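Long-range contacts in DNA repair protein rhp9/CRB2 (Schizosaccharomyces pombe, PDB 2FHD), which probably recognises a methylation mark on histone H4 through its tandem tudor domains during DNA repair: residues T85-N90 and A100-M105; K9-A14 and P25-A30; K77-V82 and Y123-N128; F15-P20 and T50-N55. All blocks are in the same frame, centred on the assembly; numbering follows the deposited sequence.

Contact 1 of 4, residues T85-N90 and A100-M105; sequences TFRSTN and ALNNDM
F86 faces both D104 and M105 in a classic beta bulge, where the end of strand 80-86 of the second tudor domain meets the start of strand 105-110. Backbone bonds define it: F86 O accepts from D104 N (3.1 Å) and from M105 N (3.0 Å), and F86 N donates to M105 O, closing an antiparallel hydrogen-bonded pair.

Polar side chains tie the two segments together beyond the bulge. R87 donates from NE to N102 O at 2.9 Å, lying in the plane of that carbonyl. NH2 adds a weak bond to N102 OD1, the guanidinium and amide planes standing 52° apart. NH1 serves T89 O and E91 O, so arginine, with three donor nitrogens, suits a place among several oxygen acceptors. N102 has a positive phi of 74°, a left-handed backbone shape that asparagine accepts more readily than most residues. S88 carries its hydroxyl on a short arm, and OG makes a short bond of 2.5 Å to D104 OD2; S88 N gives that oxygen a weak second bond.

Apolar contact lies beside F86, whose ring is covered on one face by CB of the selenomethionine M105, 3.7 Å from the ring centroid in a CH-pi contact. M105 CG, one atom further out, packs 3.7 Å from S88 CB.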
loop_
_atom_site.group_PDB
_atom_site.type_symbol
_atom_site.label_atom_id
_atom_site.label_comp_id
_atom_site.label_asym_id
_atom_site.label_seq_id
_atom_site.Cartn_x
_atom_site.Cartn_y
_atom_site.Cartn_z
ATOM N N THR A 85 21.018 -18.689 -19.012
ATOM C CA THR A 85 19.606 -18.429 -18.711
ATOM C C THR A 85 18.847 -18.635 -20.051
ATOM O O THR A 85 19.432 -18.437 -21.158
ATOM C CB THR A 85 19.414 -16.955 -18.302
ATOM O OG1 THR A 85 20.020 -16.194 -19.340
ATOM C CG2 THR A 85 20.126 -16.586 -16.949
ATOM N N PHE A 86 17.581 -19.048 -19.958
ATOM C CA PHE A 86 16.778 -19.239 -21.107
ATOM C C PHE A 86 15.314 -19.069 -20.772
ATOM O O PHE A 86 14.961 -19.039 -19.603
ATOM C CB PHE A 86 17.113 -20.613 -21.769
ATOM C CG PHE A 86 16.730 -21.817 -20.953
ATOM C CD1 PHE A 86 17.619 -22.372 -20.056
ATOM C CD2 PHE A 86 15.480 -22.432 -21.113
ATOM C CE1 PHE A 86 17.299 -23.523 -19.339
ATOM C CE2 PHE A 86 15.147 -23.604 -20.393
ATOM C CZ PHE A 86 16.074 -24.142 -19.454
ATOM N N ARG A 87 14.470 -18.919 -21.805
ATOM C CA ARG A 87 13.028 -18.960 -21.652
ATOM C C ARG A 87 12.390 -20.348 -22.035
ATOM O O ARG A 87 12.471 -20.820 -23.177
ATOM C CB ARG A 87 12.393 -17.773 -22.415
ATOM C CG ARG A 87 10.927 -17.543 -22.056
ATOM C CD ARG A 87 10.263 -16.495 -22.944
ATOM N NE ARG A 87 9.573 -15.640 -21.988
ATOM C CZ ARG A 87 8.294 -15.736 -21.619
ATOM N NH1 ARG A 87 7.449 -16.608 -22.207
ATOM N NH2 ARG A 87 7.846 -14.879 -20.702
ATOM N N SER A 88 11.752 -20.983 -21.065
ATOM C CA SER A 88 11.277 -22.340 -21.235
ATOM C C SER A 88 9.968 -22.402 -21.997
ATOM O O SER A 88 9.492 -23.473 -22.322
ATOM C CB SER A 88 11.042 -23.036 -19.886
ATOM O OG SER A 88 9.857 -22.520 -19.292
ATOM N N THR A 89 9.343 -21.277 -22.256
ATOM C CA THR A 89 8.001 -21.354 -22.771
ATOM C C THR A 89 7.632 -20.128 -23.538
ATOM O O THR A 89 8.277 -19.086 -23.432
ATOM C CB THR A 89 6.973 -21.518 -21.661
ATOM O OG1 THR A 89 5.697 -21.712 -22.281
ATOM C CG2 THR A 89 6.939 -20.239 -20.830
ATOM N N ASN A 90 6.588 -20.265 -24.341
ATOM C CA ASN A 90 6.190 -19.136 -25.127
ATOM C C ASN A 90 4.940 -18.443 -24.570
ATOM O O ASN A 90 4.640 -17.323 -24.973
ATOM C CB ASN A 90 6.213 -19.415 -26.633
ATOM C CG ASN A 90 5.161 -20.387 -27.078
ATOM O OD1 ASN A 90 4.892 -20.442 -28.265
ATOM N ND2 ASN A 90 4.572 -21.181 -26.158
ATOM N N ALA A 100 15.187 -9.533 -16.464
ATOM C CA ALA A 100 15.073 -8.355 -17.297
ATOM C C ALA A 100 15.078 -8.677 -18.794
ATOM O O ALA A 100 14.817 -7.804 -19.627
ATOM C CB ALA A 100 16.158 -7.334 -16.975
ATOM N N LEU A 101 15.412 -9.898 -19.158
ATOM C CA LEU A 101 15.361 -10.236 -20.594
ATOM C C LEU A 101 14.200 -11.217 -20.868
ATOM O O LEU A 101 14.083 -11.798 -21.945
ATOM C CB LEU A 101 16.673 -10.901 -20.998
ATOM C CG LEU A 101 17.981 -10.146 -20.788
ATOM C CD1 LEU A 101 19.014 -11.204 -20.964
ATOM C CD2 LEU A 101 18.061 -9.024 -21.881
ATOM N N ASN A 102 13.336 -11.396 -19.879
ATOM C CA ASN A 102 12.187 -12.271 -20.046
ATOM C C ASN A 102 12.552 -13.770 -20.029
ATOM O O ASN A 102 11.760 -14.583 -20.470
ATOM C CB ASN A 102 11.445 -11.930 -21.320
ATOM C CG ASN A 102 9.957 -12.004 -21.150
ATOM O OD1 ASN A 102 9.440 -12.105 -20.030
ATOM N ND2 ASN A 102 9.254 -11.931 -22.252
ATOM N N ASN A 103 13.741 -14.121 -19.509
ATOM C CA ASN A 103 14.021 -15.468 -19.136
ATOM C C ASN A 103 13.345 -15.864 -17.861
ATOM O O ASN A 103 13.066 -15.102 -16.969
ATOM C CB ASN A 103 15.543 -15.805 -19.019
ATOM C CG ASN A 103 16.312 -15.406 -20.252
ATOM O OD1 ASN A 103 15.989 -15.862 -21.352
ATOM N ND2 ASN A 103 17.311 -14.504 -20.087
ATOM N N ASP A 104 13.318 -17.148 -17.738
ATOM C CA ASP A 104 12.493 -17.906 -16.886
ATOM C C ASP A 104 13.282 -18.906 -16.052
ATOM O O ASP A 104 12.884 -19.275 -14.949
ATOM C CB ASP A 104 11.853 -18.794 -17.991
ATOM C CG ASP A 104 10.746 -19.349 -17.539
ATOM O OD1 ASP A 104 10.351 -18.676 -16.532
ATOM O OD2 ASP A 104 10.381 -20.377 -18.037
HETATM N N MSE A 105 14.327 -19.467 -16.681
HETATM C CA MSE A 105 15.078 -20.621 -16.142
HETATM C C MSE A 105 16.544 -20.258 -16.109
HETATM O O MSE A 105 17.055 -19.533 -16.955
HETATM C CB MSE A 105 14.928 -21.901 -17.011
HETATM C CG MSE A 105 13.472 -22.412 -17.109
HETATM SE SE MSE A 105 12.989 -23.207 -15.385
HETATM C CE MSE A 105 11.085 -22.357 -14.980
#

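Contact 2 of 4, residues K9-A14 and P25-A30; sequences KNRVLA and PATLVA
The guanidinium of R11 meets T27 and A26 on different sides: T27 OG1 lies at its edge, in its plane, whereas A26 O sits over one face. NH1 donates to T27 OG1 at 2.8 Å, and NH2 comes within 3.5 Å of P25 CB. Bends at chi2 (-68°) and chi3 (-74°) fold the side chain back over the neighbouring strand. The other nitrogens are also engaged, NH2 in a salt bridge with D47 and NE with V98 O, which suits a buried arginine. An alanine here would probably leave D47 without this salt bridge, T27 OG1 and V98 O without these donors, and the space beside P25 CB unfilled.

The second flat group, the amide of N10, holds L28 O almost in its own plane, with ND2 2.8 Å from that oxygen in a nearly straight bond (171°). N10 O accepts in turn from L28 N, so one asparagine grips both backbone polar groups of L28.

Next along the strand, V12 and A26 form an antiparallel hydrogen-bonded pair, V12 N to A26 O and A26 N to V12 O, each 2.8 Å. Their side chains point to the face opposite R11, T27, L13 and P25. There V12 CG2 packs 4.0 Å from A26 CB, which also touches A14 CB at 4.1 Å; V44 of strand 41-46 packs on V12 and A14, where small alanines fit. This is the antiparallel hairpin of strands 11-15 and 23-32, central to the five-stranded SH3-like sheet of a tudor domain.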
loop_
_atom_site.group_PDB
_atom_site.type_symbol
_atom_site.label_atom_id
_atom_site.label_comp_id
_atom_site.label_asym_id
_atom_site.label_seq_id
_atom_site.Cartn_x
_atom_site.Cartn_y
_atom_site.Cartn_z
ATOM N N LYS A 9 11.440 -5.674 -18.426
ATOM C CA LYS A 9 12.648 -4.836 -18.483
ATOM C C LYS A 9 12.918 -4.020 -17.178
ATOM O O LYS A 9 14.042 -3.658 -16.927
ATOM C CB LYS A 9 12.506 -3.922 -19.703
ATOM C CG LYS A 9 12.694 -4.719 -20.979
ATOM C CD LYS A 9 12.063 -4.097 -22.230
ATOM C CE LYS A 9 12.741 -4.645 -23.542
ATOM N NZ LYS A 9 12.296 -3.971 -24.854
ATOM N N ASN A 10 11.874 -3.779 -16.368
ATOM C CA ASN A 10 11.990 -3.298 -14.983
ATOM C C ASN A 10 12.445 -4.299 -13.881
ATOM O O ASN A 10 12.591 -3.902 -12.712
ATOM C CB ASN A 10 10.688 -2.687 -14.488
ATOM C CG ASN A 10 10.348 -1.413 -15.230
ATOM O OD1 ASN A 10 10.389 -1.398 -16.453
ATOM N ND2 ASN A 10 10.046 -0.321 -14.488
ATOM N N ARG A 11 12.676 -5.555 -14.245
ATOM C CA ARG A 11 13.211 -6.501 -13.267
ATOM C C ARG A 11 14.657 -6.199 -12.857
ATOM O O ARG A 11 15.555 -6.052 -13.709
ATOM C CB ARG A 11 13.063 -7.937 -13.790
ATOM C CG ARG A 11 11.602 -8.359 -14.063
ATOM C CD ARG A 11 10.803 -8.480 -12.742
ATOM N NE ARG A 11 11.181 -9.665 -12.008
ATOM C CZ ARG A 11 10.831 -9.883 -10.751
ATOM N NH1 ARG A 11 10.166 -8.949 -10.129
ATOM N NH2 ARG A 11 11.163 -11.015 -10.110
ATOM N N VAL A 12 14.867 -6.172 -11.542
ATOM C CA VAL A 12 16.156 -5.848 -10.933
ATOM C C VAL A 12 16.494 -6.904 -9.887
ATOM O O VAL A 12 15.628 -7.732 -9.535
ATOM C CB VAL A 12 16.196 -4.362 -10.300
ATOM C CG1 VAL A 12 16.093 -3.319 -11.468
ATOM C CG2 VAL A 12 15.017 -4.090 -9.257
ATOM N N LEU A 13 17.738 -6.860 -9.431
ATOM C CA LEU A 13 18.188 -7.464 -8.220
ATOM C C LEU A 13 18.428 -6.262 -7.276
ATOM O O LEU A 13 19.204 -5.345 -7.585
ATOM C CB LEU A 13 19.476 -8.270 -8.480
ATOM C CG LEU A 13 19.266 -9.594 -9.256
ATOM C CD1 LEU A 13 20.574 -10.128 -9.906
ATOM C CD2 LEU A 13 18.641 -10.739 -8.370
ATOM N N ALA A 14 17.722 -6.228 -6.158
ATOM C CA ALA A 14 17.724 -5.074 -5.343
ATOM C C ALA A 14 18.215 -5.556 -3.977
ATOM O O ALA A 14 17.920 -6.682 -3.554
ATOM C CB ALA A 14 16.303 -4.482 -5.297
ATOM N N PRO A 25 15.455 -10.754 -6.450
ATOM C CA PRO A 25 14.634 -10.294 -7.620
ATOM C C PRO A 25 13.535 -9.274 -7.196
ATOM O O PRO A 25 12.846 -9.469 -6.201
ATOM C CB PRO A 25 14.024 -11.613 -8.159
ATOM C CG PRO A 25 14.999 -12.712 -7.717
ATOM C CD PRO A 25 15.377 -12.231 -6.289
ATOM N N ALA A 26 13.355 -8.195 -7.951
ATOM C CA ALA A 26 12.324 -7.250 -7.589
ATOM C C ALA A 26 11.948 -6.605 -8.914
ATOM O O ALA A 26 12.609 -6.841 -9.954
ATOM C CB ALA A 26 12.905 -6.264 -6.664
ATOM N N THR A 27 10.909 -5.785 -8.881
ATOM C CA THR A 27 10.532 -4.889 -9.959
ATOM C C THR A 27 10.845 -3.427 -9.583
ATOM O O THR A 27 10.499 -2.948 -8.489
ATOM C CB THR A 27 9.047 -5.093 -10.160
ATOM O OG1 THR A 27 8.855 -6.466 -10.542
ATOM C CG2 THR A 27 8.456 -4.194 -11.288
ATOM N N LEU A 28 11.578 -2.736 -10.451
ATOM C CA LEU A 28 11.740 -1.280 -10.360
ATOM C C LEU A 28 10.367 -0.582 -10.636
ATOM O O LEU A 28 9.806 -0.687 -11.741
ATOM C CB LEU A 28 12.815 -0.781 -11.347
ATOM C CG LEU A 28 13.158 0.730 -11.384
ATOM C CD1 LEU A 28 13.285 1.271 -9.975
ATOM C CD2 LEU A 28 14.383 1.105 -12.263
ATOM N N VAL A 29 9.864 0.097 -9.617
ATOM C CA VAL A 29 8.533 0.625 -9.601
ATOM C C VAL A 29 8.539 2.119 -10.050
ATOM O O VAL A 29 7.716 2.542 -10.886
ATOM C CB VAL A 29 7.881 0.422 -8.157
ATOM C CG1 VAL A 29 6.584 1.176 -8.071
ATOM C CG2 VAL A 29 7.570 -0.993 -7.863
ATOM N N ALA A 30 9.512 2.899 -9.569
ATOM C CA ALA A 30 9.554 4.320 -9.795
ATOM C C ALA A 30 10.865 4.894 -9.244
ATOM O O ALA A 30 11.345 4.428 -8.195
ATOM C CB ALA A 30 8.383 4.976 -9.070
#

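Contact 3 of 4, residues K77-V82 and Y123-N128; sequences KIKHTV and YVAPVN. With PO4 (phosphate ion), chain K.
K79 reaches tip to tip toward N128, and around this meeting the contact is closest. With CG anti to the carbonyl carbon (chi1 -76°) and the chain extended from there on, the long lysine spans the gap, bringing NZ within 4.2 Å of A125 CB and 4.3 Å of V127 CG2. Its ammonium is held chiefly by a second subunit, donating to L75 O and T73 O of that neighbour. An alanine here would probably leave those two carbonyls without this donor and open a gap beside A125, V127 and N128. The backbone of K79 has a separate task: its N donates at 2.9 Å to O1 of a phosphate ion, probably from the crystallisation liquor, which also binds G76 N of the second subunit.

The other side is looser. Exposed K77, near another phosphate ion and A35 of a third subunit, merely brushes buried Y123, whose OH is 3.9 Å from K77 CA and 4.1 Å from K77 CG. That hydroxyl is hydrogen-bonded to G76 O, while the Y123 ring makes an edge-to-face contact with F22 from the first tudor domain.

A125 occupies the N-cap of the short helix 126-129, and P126 suits the first turn, where a helix needs no amide donor. The contact thus lets the approach to strand 80-86 meet this helix and strand 122-123 across strand 69-72, which lies between the two strands in the sheet.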
loop_
_atom_site.group_PDB
_atom_site.type_symbol
_atom_site.label_atom_id
_atom_site.label_comp_id
_atom_site.label_asym_id
_atom_site.label_seq_id
_atom_site.Cartn_x
_atom_site.Cartn_y
_atom_site.Cartn_z
ATOM N N LYS A 77 22.409 -22.959 0.803
ATOM C CA LYS A 77 23.354 -21.822 0.787
ATOM C C LYS A 77 24.555 -22.112 -0.138
ATOM O O LYS A 77 25.535 -21.372 -0.133
ATOM C CB LYS A 77 23.852 -21.525 2.210
ATOM C CG LYS A 77 23.191 -20.373 2.916
ATOM C CD LYS A 77 22.362 -20.732 4.144
ATOM C CE LYS A 77 23.117 -21.603 5.187
ATOM N NZ LYS A 77 24.056 -20.773 6.010
ATOM N N ILE A 78 24.449 -23.166 -0.939
ATOM C CA ILE A 78 25.512 -23.630 -1.790
ATOM C C ILE A 78 25.668 -22.656 -2.952
ATOM O O ILE A 78 24.737 -22.408 -3.694
ATOM C CB ILE A 78 25.139 -25.002 -2.388
ATOM C CG1 ILE A 78 24.799 -26.023 -1.299
ATOM C CG2 ILE A 78 26.274 -25.503 -3.217
ATOM C CD1 ILE A 78 24.231 -27.414 -1.877
ATOM N N LYS A 79 26.835 -22.077 -3.075
ATOM C CA LYS A 79 27.109 -21.137 -4.130
ATOM C C LYS A 79 27.318 -21.859 -5.463
ATOM O O LYS A 79 27.954 -22.899 -5.480
ATOM C CB LYS A 79 28.327 -20.264 -3.741
ATOM C CG LYS A 79 27.965 -19.225 -2.737
ATOM C CD LYS A 79 28.996 -18.135 -2.590
ATOM C CE LYS A 79 28.518 -17.197 -1.533
ATOM N NZ LYS A 79 29.461 -16.067 -1.257
ATOM N N HIS A 80 26.803 -21.293 -6.562
ATOM C CA HIS A 80 26.859 -21.890 -7.879
ATOM C C HIS A 80 27.357 -20.861 -8.856
ATOM O O HIS A 80 27.281 -19.745 -8.561
ATOM C CB HIS A 80 25.423 -22.352 -8.279
ATOM C CG HIS A 80 24.980 -23.575 -7.552
ATOM N ND1 HIS A 80 24.972 -24.822 -8.135
ATOM C CD2 HIS A 80 24.579 -23.759 -6.269
ATOM C CE1 HIS A 80 24.536 -25.718 -7.265
ATOM N NE2 HIS A 80 24.319 -25.106 -6.114
ATOM N N THR A 81 27.821 -21.217 -10.033
ATOM C CA THR A 81 28.057 -20.241 -11.072
ATOM C C THR A 81 26.952 -20.418 -12.155
ATOM O O THR A 81 26.396 -21.512 -12.377
ATOM C CB THR A 81 29.506 -20.335 -11.694
ATOM O OG1 THR A 81 29.680 -21.657 -12.229
ATOM C CG2 THR A 81 30.514 -20.234 -10.631
ATOM N N VAL A 82 26.627 -19.319 -12.809
ATOM C CA VAL A 82 25.690 -19.322 -13.812
ATOM C C VAL A 82 26.281 -19.950 -15.062
ATOM O O VAL A 82 27.396 -19.657 -15.520
ATOM C CB VAL A 82 25.185 -17.892 -14.052
ATOM C CG1 VAL A 82 24.303 -17.839 -15.310
ATOM C CG2 VAL A 82 24.445 -17.330 -12.746
ATOM N N TYR A 123 19.179 -15.631 -5.567
ATOM C CA TYR A 123 19.490 -14.517 -4.670
ATOM C C TYR A 123 20.982 -14.414 -4.617
ATOM O O TYR A 123 21.676 -15.355 -5.017
ATOM C CB TYR A 123 18.864 -14.671 -3.295
ATOM C CG TYR A 123 19.385 -15.839 -2.447
ATOM C CD1 TYR A 123 20.271 -15.626 -1.398
ATOM C CD2 TYR A 123 18.974 -17.164 -2.706
ATOM C CE1 TYR A 123 20.747 -16.695 -0.598
ATOM C CE2 TYR A 123 19.442 -18.241 -1.922
ATOM C CZ TYR A 123 20.315 -17.988 -0.860
ATOM O OH TYR A 123 20.754 -19.059 -0.082
ATOM N N VAL A 124 21.491 -13.245 -4.221
ATOM C CA VAL A 124 22.898 -12.940 -4.443
ATOM C C VAL A 124 23.534 -12.261 -3.251
ATOM O O VAL A 124 22.965 -11.319 -2.678
ATOM C CB VAL A 124 23.149 -12.119 -5.756
ATOM C CG1 VAL A 124 24.638 -12.237 -6.159
ATOM C CG2 VAL A 124 22.317 -12.654 -6.890
ATOM N N ALA A 125 24.706 -12.759 -2.860
ATOM C CA ALA A 125 25.425 -12.139 -1.814
ATOM C C ALA A 125 25.952 -10.794 -2.303
ATOM O O ALA A 125 26.502 -10.691 -3.407
ATOM C CB ALA A 125 26.542 -13.013 -1.362
ATOM N N PRO A 126 25.816 -9.766 -1.465
ATOM C CA PRO A 126 26.479 -8.511 -1.819
ATOM C C PRO A 126 27.973 -8.653 -2.254
ATOM O O PRO A 126 28.393 -7.910 -3.157
ATOM C CB PRO A 126 26.337 -7.664 -0.508
ATOM C CG PRO A 126 25.092 -8.210 0.140
ATOM C CD PRO A 126 25.121 -9.693 -0.146
ATOM N N VAL A 127 28.793 -9.537 -1.623
ATOM C CA VAL A 127 30.202 -9.671 -2.105
ATOM C C VAL A 127 30.281 -10.214 -3.516
ATOM O O VAL A 127 31.201 -9.958 -4.257
ATOM C CB VAL A 127 31.177 -10.549 -1.206
ATOM C CG1 VAL A 127 31.628 -9.830 0.018
ATOM C CG2 VAL A 127 30.652 -11.919 -0.917
ATOM N N ASN A 128 29.283 -10.980 -3.911
ATOM C CA ASN A 128 29.260 -11.486 -5.264
ATOM C C ASN A 128 28.768 -10.468 -6.245
ATOM O O ASN A 128 29.264 -10.400 -7.338
ATOM C CB ASN A 128 28.458 -12.746 -5.271
ATOM C CG ASN A 128 29.224 -13.859 -4.610
ATOM O OD1 ASN A 128 30.349 -14.184 -5.041
ATOM N ND2 ASN A 128 28.697 -14.389 -3.539
HETATM P P PO4 K . 29.856 -23.032 -0.882
HETATM O O1 PO4 K . 28.673 -22.102 -0.791
HETATM O O2 PO4 K . 30.827 -22.635 0.238
HETATM O O3 PO4 K . 29.403 -24.469 -0.616
HETATM O O4 PO4 K . 30.483 -23.004 -2.286
#

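Contact 4 of 4, residues F15-P20 and T50-N55; sequences FFKGYP and TMSTVN
K17 crosses V54 obliquely on its way to T53, joining the loop after strand 11-15 to strand 51-55, an outer strand of the five-stranded sheet in the first tudor domain. The lysine sets out toward that strand and bends at chi3 (32°), which places CE 4.2 Å from S52 OG. NZ then donates to T53 O at 2.6 Å, with a C=O...donor angle of 170°, so the ammonium meets the carbonyl almost head-on. S52 and V54 form backbone bonds with V44 and Y42 of strand 41-46, whereas T53 O is taken by this side chain from the loop; a long, flexible lysine suits that reach.

S52 and V54 direct their side chains to the loop, and T53 turns its own away. Midway along the lysine, K17 CD lies 4.1 Å from V54 CG1, so the aliphatic part of the chain rests against a branched apolar residue. The F15 ring turns from strand 51-55 and meets the Y19 ring of a second subunit. Next to K17, G18 leaves room for the F16 ring, since a CB there would run into F16 CE2. V54 CG1, anti to its carbonyl carbon, also reaches to 3.7 Å from F15 O.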
loop_
_atom_site.group_PDB
_atom_site.type_symbol
_atom_site.label_atom_id
_atom_site.label_comp_id
_atom_site.label_asym_id
_atom_site.label_seq_id
_atom_site.Cartn_x
_atom_site.Cartn_y
_atom_site.Cartn_z
ATOM N N PHE A 15 18.971 -4.705 -3.280
ATOM C CA PHE A 15 19.475 -5.051 -1.948
ATOM C C PHE A 15 18.346 -5.027 -0.943
ATOM O O PHE A 15 17.700 -3.991 -0.793
ATOM C CB PHE A 15 20.501 -4.024 -1.521
ATOM C CG PHE A 15 21.041 -4.220 -0.120
ATOM C CD1 PHE A 15 21.909 -5.265 0.173
ATOM C CD2 PHE A 15 20.696 -3.324 0.914
ATOM C CE1 PHE A 15 22.448 -5.433 1.489
ATOM C CE2 PHE A 15 21.219 -3.499 2.253
ATOM C CZ PHE A 15 22.130 -4.517 2.521
ATOM N N PHE A 16 18.130 -6.138 -0.252
ATOM C CA PHE A 16 17.136 -6.207 0.779
ATOM C C PHE A 16 17.749 -5.770 2.102
ATOM O O PHE A 16 18.669 -6.411 2.631
ATOM C CB PHE A 16 16.514 -7.605 0.849
ATOM C CG PHE A 16 15.485 -7.746 1.936
ATOM C CD1 PHE A 16 14.220 -7.175 1.794
ATOM C CD2 PHE A 16 15.791 -8.426 3.125
ATOM C CE1 PHE A 16 13.240 -7.291 2.830
ATOM C CE2 PHE A 16 14.829 -8.559 4.150
ATOM C CZ PHE A 16 13.540 -7.974 3.990
ATOM N N LYS A 17 17.204 -4.655 2.605
ATOM C CA LYS A 17 17.774 -3.826 3.682
ATOM C C LYS A 17 17.477 -4.357 5.087
ATOM O O LYS A 17 18.177 -3.977 6.058
ATOM C CB LYS A 17 17.312 -2.368 3.532
ATOM C CG LYS A 17 18.227 -1.513 2.593
ATOM C CD LYS A 17 17.607 -0.289 1.972
ATOM C CE LYS A 17 16.588 0.309 2.854
ATOM N NZ LYS A 17 16.195 1.609 2.256
ATOM N N GLY A 18 16.452 -5.236 5.160
ATOM C CA GLY A 18 16.128 -6.067 6.323
ATOM C C GLY A 18 17.131 -7.194 6.514
ATOM O O GLY A 18 18.183 -7.207 5.858
ATOM N N TYR A 19 16.810 -8.165 7.380
ATOM C CA TYR A 19 17.906 -8.890 8.066
ATOM C C TYR A 19 18.184 -10.397 8.000
ATOM O O TYR A 19 18.539 -10.997 9.038
ATOM C CB TYR A 19 18.089 -8.389 9.520
ATOM C CG TYR A 19 19.269 -7.421 9.718
ATOM C CD1 TYR A 19 19.905 -7.295 10.991
ATOM C CD2 TYR A 19 19.758 -6.645 8.636
ATOM C CE1 TYR A 19 20.982 -6.408 11.176
ATOM C CE2 TYR A 19 20.825 -5.758 8.808
ATOM C CZ TYR A 19 21.432 -5.641 10.071
ATOM O OH TYR A 19 22.483 -4.763 10.200
ATOM N N PRO A 20 17.994 -11.030 6.822
ATOM C CA PRO A 20 19.214 -11.610 6.159
ATOM C C PRO A 20 19.564 -10.627 4.962
ATOM O O PRO A 20 18.669 -10.331 4.161
ATOM C CB PRO A 20 18.701 -12.992 5.671
ATOM C CG PRO A 20 17.173 -12.675 5.216
ATOM C CD PRO A 20 16.725 -11.445 6.157
ATOM N N THR A 50 6.466 -6.858 -0.882
ATOM C CA THR A 50 7.158 -5.836 -0.084
ATOM C C THR A 50 7.849 -4.790 -0.962
ATOM O O THR A 50 8.528 -5.123 -1.960
ATOM C CB THR A 50 8.221 -6.460 0.795
ATOM O OG1 THR A 50 7.561 -7.347 1.691
ATOM C CG2 THR A 50 8.927 -5.379 1.680
HETATM N N MSE A 51 7.717 -3.553 -0.519
HETATM C CA MSE A 51 8.106 -2.350 -1.198
HETATM C C MSE A 51 9.336 -1.776 -0.455
HETATM O O MSE A 51 9.376 -1.759 0.786
HETATM C CB MSE A 51 6.926 -1.383 -0.992
HETATM C CG MSE A 51 6.447 -0.547 -2.065
HETATM SE SE MSE A 51 6.189 -1.256 -3.863
HETATM C CE MSE A 51 4.062 -1.185 -4.172
ATOM N N SER A 52 10.320 -1.254 -1.183
ATOM C CA SER A 52 11.462 -0.669 -0.521
ATOM C C SER A 52 12.102 0.416 -1.377
ATOM O O SER A 52 11.983 0.395 -2.582
ATOM C CB SER A 52 12.463 -1.779 -0.250
ATOM O OG SER A 52 13.505 -1.286 0.525
ATOM N N THR A 53 12.754 1.384 -0.759
ATOM C CA THR A 53 13.455 2.459 -1.473
ATOM C C THR A 53 14.985 2.317 -1.304
ATOM O O THR A 53 15.430 2.219 -0.160
ATOM C CB THR A 53 13.004 3.828 -0.945
ATOM O OG1 THR A 53 11.606 3.907 -1.189
ATOM C CG2 THR A 53 13.650 5.020 -1.789
ATOM N N VAL A 54 15.759 2.260 -2.388
ATOM C CA VAL A 54 17.175 1.893 -2.274
ATOM C C VAL A 54 17.968 2.913 -3.041
ATOM O O VAL A 54 17.415 3.584 -3.929
ATOM C CB VAL A 54 17.495 0.440 -2.886
ATOM C CG1 VAL A 54 16.804 -0.638 -2.084
ATOM C CG2 VAL A 54 17.178 0.329 -4.403
ATOM N N ASN A 55 19.252 3.051 -2.745
ATOM C CA ASN A 55 20.050 3.925 -3.599
ATOM C C ASN A 55 20.582 3.225 -4.842
ATOM O O ASN A 55 20.371 1.996 -5.016
ATOM C CB ASN A 55 21.179 4.620 -2.821
ATOM C CG ASN A 55 22.163 3.666 -2.203
ATOM O OD1 ASN A 55 22.847 2.869 -2.878
ATOM N ND2 ASN A 55 22.311 3.789 -0.866
#

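Overall arrangement
The four contacts divide between the two tudor domains. Contacts 2 and 4 belong to the first and reach the same sheet; their segments alternate along the chain, and their centres lie 12 Å apart. Contacts 3 and 1 belong to the second and share strand 80-86, at whose two ends they lie, with centres 20 Å apart; contact 1 falls wholly between the segments of contact 3. Touches bridge the domains, among them A100 CB of contact 1 on R11 O of contact 2, and P126 CG of contact 3 on F15 CE1 of contact 4. The centres of contacts 1 and 4 are 25 Å apart, on opposite sides of the chain's centre, consistent with two domains packed into one tandem unit.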